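PDB 1ZUD: adenylyltransferase thiF from Escherichia coli, which catalyses the ATP-dependent adenylation of the C-terminal glycine carboxylate of the sulfur carrier protein ThiS, a step in making the thiazole of thiamin. Local coordinates for residues 4-9 and 94-98; 151-155 and 188-194; 156-162 and 216-222. All coordinates share one frame; numbering follows the deposited sequence.

Contact 1: 4-9 and 94-98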
loop_
_atom_site.group_PDB
_atom_site.type_symbol
_atom_site.label_atom_id
_atom_site.label_comp_id
_atom_site.label_asym_id
_atom_site.label_seq_id
_atom_site.Cartn_x
_atom_site.Cartn_y
_atom_site.Cartn_z
ATOM N N ARG C 4 24.894 16.494 6.419
ATOM C CA ARG C 4 24.164 16.237 5.187
ATOM C C ARG C 4 23.121 15.180 5.496
ATOM O O ARG C 4 21.977 15.308 5.051
ATOM C CB ARG C 4 25.106 15.769 4.070
ATOM C CG ARG C 4 24.480 15.848 2.676
ATOM C CD ARG C 4 25.473 15.630 1.528
ATOM N NE ARG C 4 26.228 14.381 1.649
ATOM C CZ ARG C 4 27.346 14.243 2.359
ATOM N NH1 ARG C 4 27.857 15.281 3.014
ATOM N NH2 ARG C 4 27.950 13.067 2.425
ATOM N N ASP C 5 23.501 14.153 6.268
ATOM C CA ASP C 5 22.537 13.113 6.649
ATOM C C ASP C 5 21.406 13.713 7.486
ATOM O O ASP C 5 20.214 13.375 7.313
ATOM C CB ASP C 5 23.222 12.007 7.461
ATOM C CG ASP C 5 24.247 11.217 6.634
ATOM O OD1 ASP C 5 24.099 11.149 5.389
ATOM O OD2 ASP C 5 25.194 10.664 7.237
ATOM N N PHE C 6 21.752 14.619 8.396
ATOM C CA PHE C 6 20.712 15.210 9.231
ATOM C C PHE C 6 19.591 15.878 8.395
ATOM O O PHE C 6 18.394 15.687 8.634
ATOM C CB PHE C 6 21.350 16.208 10.215
ATOM C CG PHE C 6 20.423 16.622 11.281
ATOM C CD1 PHE C 6 19.760 17.831 11.211
ATOM C CD2 PHE C 6 20.087 15.727 12.287
ATOM C CE1 PHE C 6 18.748 18.142 12.141
ATOM C CE2 PHE C 6 19.083 16.018 13.213
ATOM C CZ PHE C 6 18.412 17.219 13.145
ATOM N N MET C 7 19.985 16.622 7.362
ATOM C CA MET C 7 19.039 17.289 6.484
ATOM C C MET C 7 18.251 16.308 5.622
ATOM O O MET C 7 17.011 16.389 5.466
ATOM C CB MET C 7 19.794 18.249 5.539
ATOM C CG MET C 7 20.213 19.560 6.210
ATOM S SD MET C 7 18.791 20.568 6.744
ATOM C CE MET C 7 17.339 19.991 5.608
ATOM N N ARG C 8 18.974 15.360 5.076
ATOM C CA ARG C 8 18.371 14.373 4.187
ATOM C C ARG C 8 17.301 13.562 4.908
ATOM O O ARG C 8 16.203 13.337 4.371
ATOM C CB ARG C 8 19.472 13.441 3.648
ATOM C CG ARG C 8 18.941 12.230 2.853
ATOM C CD ARG C 8 20.085 11.267 2.477
ATOM N NE ARG C 8 20.888 11.794 1.376
ATOM C CZ ARG C 8 20.514 11.754 0.097
ATOM N NH1 ARG C 8 19.354 11.215 -0.238
ATOM N NH2 ARG C 8 21.306 12.240 -0.854
ATOM N N TYR C 9 17.603 13.126 6.133
ATOM C CA TYR C 9 16.633 12.305 6.897
ATOM C C TYR C 9 15.756 13.079 7.864
ATOM O O TYR C 9 15.030 12.496 8.692
ATOM C CB TYR C 9 17.393 11.239 7.681
ATOM C CG TYR C 9 18.317 10.477 6.771
ATOM C CD1 TYR C 9 19.700 10.435 7.010
ATOM C CD2 TYR C 9 17.798 9.766 5.684
ATOM C CE1 TYR C 9 20.555 9.682 6.184
ATOM C CE2 TYR C 9 18.635 9.024 4.867
ATOM C CZ TYR C 9 19.996 8.986 5.110
ATOM O OH TYR C 9 20.806 8.288 4.249
ATOM N N LEU C 94 19.744 8.608 -6.185
ATOM C CA LEU C 94 18.803 9.059 -5.173
ATOM C C LEU C 94 19.559 9.363 -3.871
ATOM O O LEU C 94 19.378 10.405 -3.221
ATOM C CB LEU C 94 17.768 7.946 -4.932
ATOM C CG LEU C 94 16.789 8.206 -3.786
ATOM C CD1 LEU C 94 15.851 9.389 -4.112
ATOM C CD2 LEU C 94 16.003 6.913 -3.539
ATOM N N ASN C 95 20.434 8.430 -3.502
ATOM C CA ASN C 95 21.179 8.541 -2.268
ATOM C C ASN C 95 22.609 7.964 -2.406
ATOM O O ASN C 95 22.859 6.782 -2.170
ATOM C CB ASN C 95 20.405 7.839 -1.127
ATOM C CG ASN C 95 21.003 8.136 0.263
ATOM O OD1 ASN C 95 22.093 8.679 0.361
ATOM N ND2 ASN C 95 20.286 7.759 1.342
ATOM N N PRO C 96 23.578 8.835 -2.740
ATOM C CA PRO C 96 24.985 8.459 -2.909
ATOM C C PRO C 96 25.731 8.266 -1.609
ATOM O O PRO C 96 26.907 7.989 -1.622
ATOM C CB PRO C 96 25.573 9.636 -3.706
ATOM C CG PRO C 96 24.782 10.827 -3.191
ATOM C CD PRO C 96 23.349 10.269 -3.031
ATOM N N ASP C 97 25.047 8.403 -0.483
ATOM C CA ASP C 97 25.701 8.294 0.817
ATOM C C ASP C 97 25.546 6.957 1.527
ATOM O O ASP C 97 26.022 6.759 2.637
ATOM C CB ASP C 97 25.209 9.440 1.726
ATOM C CG ASP C 97 25.607 10.823 1.166
ATOM O OD1 ASP C 97 26.669 10.882 0.529
ATOM O OD2 ASP C 97 24.894 11.821 1.357
ATOM N N ILE C 98 24.890 6.012 0.902
ATOM C CA ILE C 98 24.789 4.714 1.571
ATOM C C ILE C 98 25.522 3.678 0.718
ATOM O O ILE C 98 25.875 3.975 -0.433
ATOM C CB ILE C 98 23.306 4.320 1.818
ATOM C CG1 ILE C 98 22.490 4.448 0.521
ATOM C CG2 ILE C 98 22.742 5.182 2.964
ATOM C CD1 ILE C 98 21.064 3.939 0.661
HETATM O O HOH W 1 23.593 13.301 -0.599
#
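Arg-8 of the N-terminal helix reaches across to the turn that follows helix 83-94 and lays its guanidinium on the amide of Asn-95. Its CB points at the turn, and CG stands anti to the backbone N (chi1 172°), resting near the rim of one face of the Tyr-9 ring. CD passes Asn-95 ND2 at 3.7 Å. A bend at chi3 then turns the flat end so that its plane lies 5° from that of the amide, with Asn-95 OD1 over its centre. At the tip, Arg-8 NH1 donates to Leu-94 O (3.1 Å), the carbonyl at the helix end, while NH2 touches Pro-96 CD.

Asn-95 suits its place because its OD1 closes an Asx turn with Asp-97 N and its ND2 donates to Tyr-9 OH at 3.0 Å. Nearer the surface, Arg-4 forms a salt bridge with Asp-97: NE meets OD2 at 2.9 Å and NH2 meets OD1 at 3.2 Å, but the two planes are steeply turned (69°) and OD1 is approached from above its carboxylate. Tyr-9 also packs on helix 19-27 and Leu-94 on helix 40-50; the contact joins helix 3-8 to the loop between helix 83-94 and strand 99-103, beside Thr-76 of the second subunit.

Contact 2: 151-155 and 188-194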
loop_
_atom_site.group_PDB
_atom_site.type_symbol
_atom_site.label_atom_id
_atom_site.label_comp_id
_atom_site.label_asym_id
_atom_site.label_seq_id
_atom_site.Cartn_x
_atom_site.Cartn_y
_atom_site.Cartn_z
ATOM N N ALA C 151 2.180 -10.790 -5.088
ATOM C CA ALA C 151 1.004 -10.150 -5.666
ATOM C C ALA C 151 0.766 -10.730 -7.038
ATOM O O ALA C 151 1.726 -11.112 -7.687
ATOM C CB ALA C 151 1.234 -8.601 -5.763
ATOM N N VAL C 152 -0.499 -10.790 -7.466
ATOM C CA VAL C 152 -0.847 -11.272 -8.802
ATOM C C VAL C 152 -2.230 -10.708 -9.045
ATOM O O VAL C 152 -3.019 -10.609 -8.113
ATOM C CB VAL C 152 -0.838 -12.878 -8.936
ATOM C CG1 VAL C 152 -2.021 -13.527 -8.233
ATOM C CG2 VAL C 152 -0.881 -13.278 -10.410
ATOM N N GLY C 153 -2.536 -10.298 -10.282
ATOM C CA GLY C 153 -3.861 -9.766 -10.534
ATOM C C GLY C 153 -4.120 -8.560 -9.657
ATOM O O GLY C 153 -3.349 -7.607 -9.664
ATOM N N PHE C 154 -5.222 -8.572 -8.899
ATOM C CA PHE C 154 -5.487 -7.472 -7.988
ATOM C C PHE C 154 -5.192 -7.890 -6.529
ATOM O O PHE C 154 -5.535 -7.166 -5.593
ATOM C CB PHE C 154 -6.967 -7.046 -8.081
ATOM C CG PHE C 154 -7.286 -6.210 -9.306
ATOM C CD1 PHE C 154 -7.307 -4.817 -9.230
ATOM C CD2 PHE C 154 -7.553 -6.826 -10.529
ATOM C CE1 PHE C 154 -7.603 -4.027 -10.384
ATOM C CE2 PHE C 154 -7.849 -6.052 -11.687
ATOM C CZ PHE C 154 -7.873 -4.667 -11.605
ATOM N N GLY C 155 -4.577 -9.054 -6.322
ATOM C CA GLY C 155 -4.351 -9.476 -4.949
ATOM C C GLY C 155 -2.924 -9.463 -4.441
ATOM O O GLY C 155 -1.982 -9.550 -5.239
ATOM N N GLY C 188 -1.100 -11.837 -15.292
ATOM C CA GLY C 188 -1.144 -10.386 -15.220
ATOM C C GLY C 188 -1.153 -9.858 -13.779
ATOM O O GLY C 188 -1.440 -10.567 -12.761
ATOM N N VAL C 189 -0.841 -8.582 -13.697
ATOM C CA VAL C 189 -0.808 -7.892 -12.432
ATOM C C VAL C 189 -0.887 -6.383 -12.647
ATOM O O VAL C 189 -0.382 -5.816 -13.656
ATOM C CB VAL C 189 0.452 -8.294 -11.651
ATOM C CG1 VAL C 189 1.690 -7.765 -12.358
ATOM C CG2 VAL C 189 0.338 -7.815 -10.176
ATOM N N VAL C 190 -1.594 -5.758 -11.725
ATOM C CA VAL C 190 -1.795 -4.312 -11.705
ATOM C C VAL C 190 -0.582 -3.701 -10.996
ATOM O O VAL C 190 -0.183 -4.133 -9.895
ATOM C CB VAL C 190 -3.114 -3.989 -10.957
ATOM C CG1 VAL C 190 -3.356 -2.495 -10.933
ATOM C CG2 VAL C 190 -4.284 -4.709 -11.670
ATOM N N GLY C 191 0.019 -2.716 -11.661
ATOM C CA GLY C 191 1.192 -2.066 -11.168
ATOM C C GLY C 191 1.153 -1.645 -9.719
ATOM O O GLY C 191 1.979 -2.075 -8.910
ATOM N N PRO C 192 0.186 -0.798 -9.362
ATOM C CA PRO C 192 0.078 -0.320 -7.983
ATOM C C PRO C 192 -0.277 -1.404 -6.980
ATOM O O PRO C 192 -0.097 -1.205 -5.812
ATOM C CB PRO C 192 -1.027 0.745 -8.048
ATOM C CG PRO C 192 -1.124 1.140 -9.506
ATOM C CD PRO C 192 -0.731 -0.081 -10.283
ATOM N N VAL C 193 -0.805 -2.532 -7.397
ATOM C CA VAL C 193 -1.065 -3.563 -6.370
ATOM C C VAL C 193 0.271 -4.197 -5.926
ATOM O O VAL C 193 0.561 -4.328 -4.730
ATOM C CB VAL C 193 -2.016 -4.670 -6.899
ATOM C CG1 VAL C 193 -2.135 -5.796 -5.831
ATOM C CG2 VAL C 193 -3.406 -4.058 -7.202
ATOM N N VAL C 194 1.107 -4.608 -6.871
ATOM C CA VAL C 194 2.376 -5.206 -6.476
ATOM C C VAL C 194 3.218 -4.088 -5.818
ATOM O O VAL C 194 4.006 -4.322 -4.887
ATOM C CB VAL C 194 3.132 -5.906 -7.683
ATOM C CG1 VAL C 194 3.521 -4.903 -8.787
ATOM C CG2 VAL C 194 4.413 -6.511 -7.159
#
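A tight hairpin turn of the ThiF sheet, a type II' beta turn from Val-152 to Gly-155 between strands 146-152 and 155-161, meets the N-terminal end of helix 191-210. Gly-153 is held by a single beta bridge to Val-189: its N donates to Gly-188 O at 2.7 Å, and its O accepts from Val-190 N in a longer bond of 3.3 Å. Glycine fits here because its phi is positive, as the second position of this turn favours.

The close packing lies beside the bridge. Ala-151, small enough to let the helix approach, sets CB 3.7 Å from Val-194 CA, in the region of Gly-38, an ATP-binding residue. Val-193 CG1, anti to its backbone N (chi1 174°), is pressed against the turn's backbone, 3.7 Å from Phe-154 O. Branched valines give short, rigid methyl surfaces that suit such close quarters.

The contact is looser at Val-152, whose CB points away from the helix, so that just its CG2 comes near Gly-188 O; the side chain packs on Ile-63 of the ThiS chain. A second close patch faces the second subunit, where Phe-154 leans on Ile-212 of that subunit and offers a ring face to Val-190. The CG2 methyl of Val-190 sits over that face as a CH-pi contact, 3.6 Å from the ring centroid and 12° off its normal.

Contact 3: 156-162 and 216-222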
loop_
_atom_site.group_PDB
_atom_site.type_symbol
_atom_site.label_atom_id
_atom_site.label_comp_id
_atom_site.label_asym_id
_atom_site.label_seq_id
_atom_site.Cartn_x
_atom_site.Cartn_y
_atom_site.Cartn_z
ATOM N N GLY C 156 -2.781 -9.329 -3.109
ATOM C CA GLY C 156 -1.461 -9.283 -2.480
ATOM C C GLY C 156 -1.461 -10.041 -1.157
ATOM O O GLY C 156 -2.525 -10.156 -0.549
ATOM N N GLN C 157 -0.294 -10.564 -0.755
ATOM C CA GLN C 157 -0.102 -11.283 0.503
ATOM C C GLN C 157 1.176 -10.772 1.123
ATOM O O GLN C 157 2.150 -10.573 0.424
ATOM C CB GLN C 157 0.017 -12.813 0.252
ATOM C CG GLN C 157 -1.224 -13.359 -0.492
ATOM C CD GLN C 157 -1.218 -14.901 -0.732
ATOM O OE1 GLN C 157 -0.166 -15.524 -0.738
ATOM N NE2 GLN C 157 -2.401 -15.478 -0.969
ATOM N N LEU C 158 1.190 -10.578 2.444
ATOM C CA LEU C 158 2.391 -10.103 3.117
ATOM C C LEU C 158 2.494 -10.736 4.554
ATOM O O LEU C 158 1.479 -10.900 5.219
ATOM C CB LEU C 158 2.292 -8.578 3.247
ATOM C CG LEU C 158 3.218 -7.876 4.229
ATOM C CD1 LEU C 158 4.615 -7.917 3.671
ATOM C CD2 LEU C 158 2.753 -6.409 4.420
ATOM N N MET C 159 3.707 -11.077 4.996
ATOM C CA MET C 159 3.916 -11.592 6.360
ATOM C C MET C 159 5.285 -11.180 6.821
ATOM O O MET C 159 6.253 -11.202 6.019
ATOM C CB MET C 159 3.958 -13.127 6.433
ATOM C CG MET C 159 3.076 -13.885 5.578
ATOM S SD MET C 159 3.558 -15.615 5.898
ATOM C CE MET C 159 4.075 -16.032 4.307
ATOM N N VAL C 160 5.396 -10.866 8.113
ATOM C CA VAL C 160 6.693 -10.549 8.751
ATOM C C VAL C 160 7.028 -11.751 9.678
ATOM O O VAL C 160 6.273 -12.037 10.639
ATOM C CB VAL C 160 6.633 -9.288 9.606
ATOM C CG1 VAL C 160 8.025 -9.061 10.213
ATOM C CG2 VAL C 160 6.207 -8.044 8.727
ATOM N N LEU C 161 8.108 -12.470 9.383
ATOM C CA LEU C 161 8.454 -13.663 10.183
ATOM C C LEU C 161 9.759 -13.386 10.886
ATOM O O LEU C 161 10.802 -13.070 10.259
ATOM C CB LEU C 161 8.601 -14.881 9.287
ATOM C CG LEU C 161 7.525 -15.119 8.273
ATOM C CD1 LEU C 161 8.042 -16.090 7.198
ATOM C CD2 LEU C 161 6.323 -15.641 8.971
ATOM N N THR C 162 9.713 -13.436 12.208
ATOM C CA THR C 162 10.936 -13.133 12.970
ATOM C C THR C 162 11.264 -14.225 13.987
ATOM O O THR C 162 10.370 -14.933 14.419
ATOM C CB THR C 162 10.781 -11.821 13.793
ATOM O OG1 THR C 162 9.715 -11.984 14.748
ATOM C CG2 THR C 162 10.408 -10.642 12.870
ATOM N N ALA C 216 3.935 -8.929 14.223
ATOM C CA ALA C 216 4.637 -9.815 13.307
ATOM C C ALA C 216 3.893 -11.155 13.426
ATOM O O ALA C 216 3.068 -11.336 14.347
ATOM C CB ALA C 216 6.142 -9.940 13.721
ATOM N N GLY C 217 4.119 -12.084 12.498
ATOM C CA GLY C 217 3.443 -13.382 12.587
ATOM C C GLY C 217 1.963 -13.304 12.273
ATOM O O GLY C 217 1.115 -14.019 12.823
ATOM N N GLU C 218 1.677 -12.429 11.322
ATOM C CA GLU C 218 0.341 -12.133 10.873
ATOM C C GLU C 218 0.346 -12.187 9.332
ATOM O O GLU C 218 1.211 -11.581 8.730
ATOM C CB GLU C 218 0.119 -10.715 11.352
ATOM C CG GLU C 218 -1.217 -10.135 11.389
ATOM C CD GLU C 218 -1.136 -8.761 12.080
ATOM O OE1 GLU C 218 -0.357 -7.885 11.598
ATOM O OE2 GLU C 218 -1.838 -8.572 13.102
ATOM N N LEU C 219 -0.596 -12.890 8.697
ATOM C CA LEU C 219 -0.644 -12.906 7.252
ATOM C C LEU C 219 -1.643 -11.782 6.859
ATOM O O LEU C 219 -2.764 -11.750 7.359
ATOM C CB LEU C 219 -1.128 -14.274 6.725
ATOM C CG LEU C 219 -1.416 -14.321 5.224
ATOM C CD1 LEU C 219 -0.083 -14.125 4.470
ATOM C CD2 LEU C 219 -2.094 -15.652 4.840
ATOM N N ARG C 220 -1.181 -10.816 6.048
ATOM C CA ARG C 220 -2.029 -9.709 5.620
ATOM C C ARG C 220 -2.402 -9.927 4.148
ATOM O O ARG C 220 -1.546 -10.118 3.304
ATOM C CB ARG C 220 -1.273 -8.410 5.876
ATOM C CG ARG C 220 -1.153 -8.161 7.382
ATOM C CD ARG C 220 0.051 -7.305 7.763
ATOM N NE ARG C 220 -0.010 -5.974 7.132
ATOM C CZ ARG C 220 0.968 -5.069 7.190
ATOM N NH1 ARG C 220 2.101 -5.325 7.863
ATOM N NH2 ARG C 220 0.835 -3.916 6.537
ATOM N N LEU C 221 -3.686 -9.944 3.854
ATOM C CA LEU C 221 -4.161 -10.220 2.497
ATOM C C LEU C 221 -4.880 -8.980 1.960
ATOM O O LEU C 221 -5.691 -8.352 2.641
ATOM C CB LEU C 221 -5.127 -11.426 2.481
ATOM C CG LEU C 221 -4.594 -12.712 3.191
ATOM C CD1 LEU C 221 -5.721 -13.788 3.233
ATOM C CD2 LEU C 221 -3.396 -13.301 2.469
ATOM N N PHE C 222 -4.561 -8.637 0.731
ATOM C CA PHE C 222 -5.157 -7.442 0.126
ATOM C C PHE C 222 -5.957 -7.826 -1.123
ATOM O O PHE C 222 -5.461 -8.553 -1.971
ATOM C CB PHE C 222 -4.011 -6.453 -0.241
ATOM C CG PHE C 222 -4.490 -5.173 -0.934
ATOM C CD1 PHE C 222 -5.537 -4.435 -0.405
ATOM C CD2 PHE C 222 -3.862 -4.723 -2.084
ATOM C CE1 PHE C 222 -5.988 -3.242 -0.997
ATOM C CE2 PHE C 222 -4.288 -3.508 -2.715
ATOM C CZ PHE C 222 -5.342 -2.777 -2.172
HETATM O O HOH W 2 3.121 -10.315 9.849
#
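Two neighbouring antiparallel strands of the mixed sheet, 155-161 and 218-223, pair here, Gly-156 to Leu-158 running against Phe-222 to Arg-220. Gly-156 with Phe-222 and Leu-158 with Arg-220 are hydrogen-bonded pairs; the straightest bond, Arg-220 N to Leu-158 O, is 2.8 Å long with 178° at the hydrogen. Farther on the strands part: a water accepts from Val-160 N and donates to Glu-218 O, and Gly-217, whose positive phi suits glycine, returns its N to Val-160 O at 2.8 Å.

On the face with Leu-158 and Arg-220, the two side chains lie side by side and point the same way. Leu-158 CD2 sits over the centre of the guanidinium, 3.6 Å from Arg-220 CZ; a bend at chi3 (60°) turns the flat group to receive the methyl, and NH1 makes a salt bridge to Glu-204 of helix 191-210. Leucine supplies the apolar cover while the arginine's charge is met by Glu-204.

The other face carries Gln-157, Met-159, Leu-219 and Leu-221. Met-159 CG and Leu-219 CD1 are unusually tight at 3.4 Å. Gln-157 CG lies 3.7 Å from Leu-221 CD2; Gln-157 NE2 donates to Gln-61 O and its OE1 accepts from Ile-63 N, both of the ThiS chain. A helix packs against one face and the ThiS tail lies on the other, as in adenylating enzymes of the MoeB/ThiF family with their ubiquitin-like carriers.

How the contacts relate
From the N terminus, contact 1 comes first: it closes a long loop that brings helix 3-8 to the turn before strand 99-103, at one end of the sheet. It is complete before the others begin, and lies about 16 Å from contact 2 and 20 Å from contact 3 between nearest atoms. Contacts 2 and 3 cross, since 151-155, 156-162, 188-194 and 216-222 alternate in their pairing. Contact 2 brings the chain back to start helix 191-210 beside the hairpin turn; contact 3 returns it from that helix into the sheet. They touch where Val-193 CG1 meets Phe-222 CD2 at 4.3 Å. All three reach the second subunit.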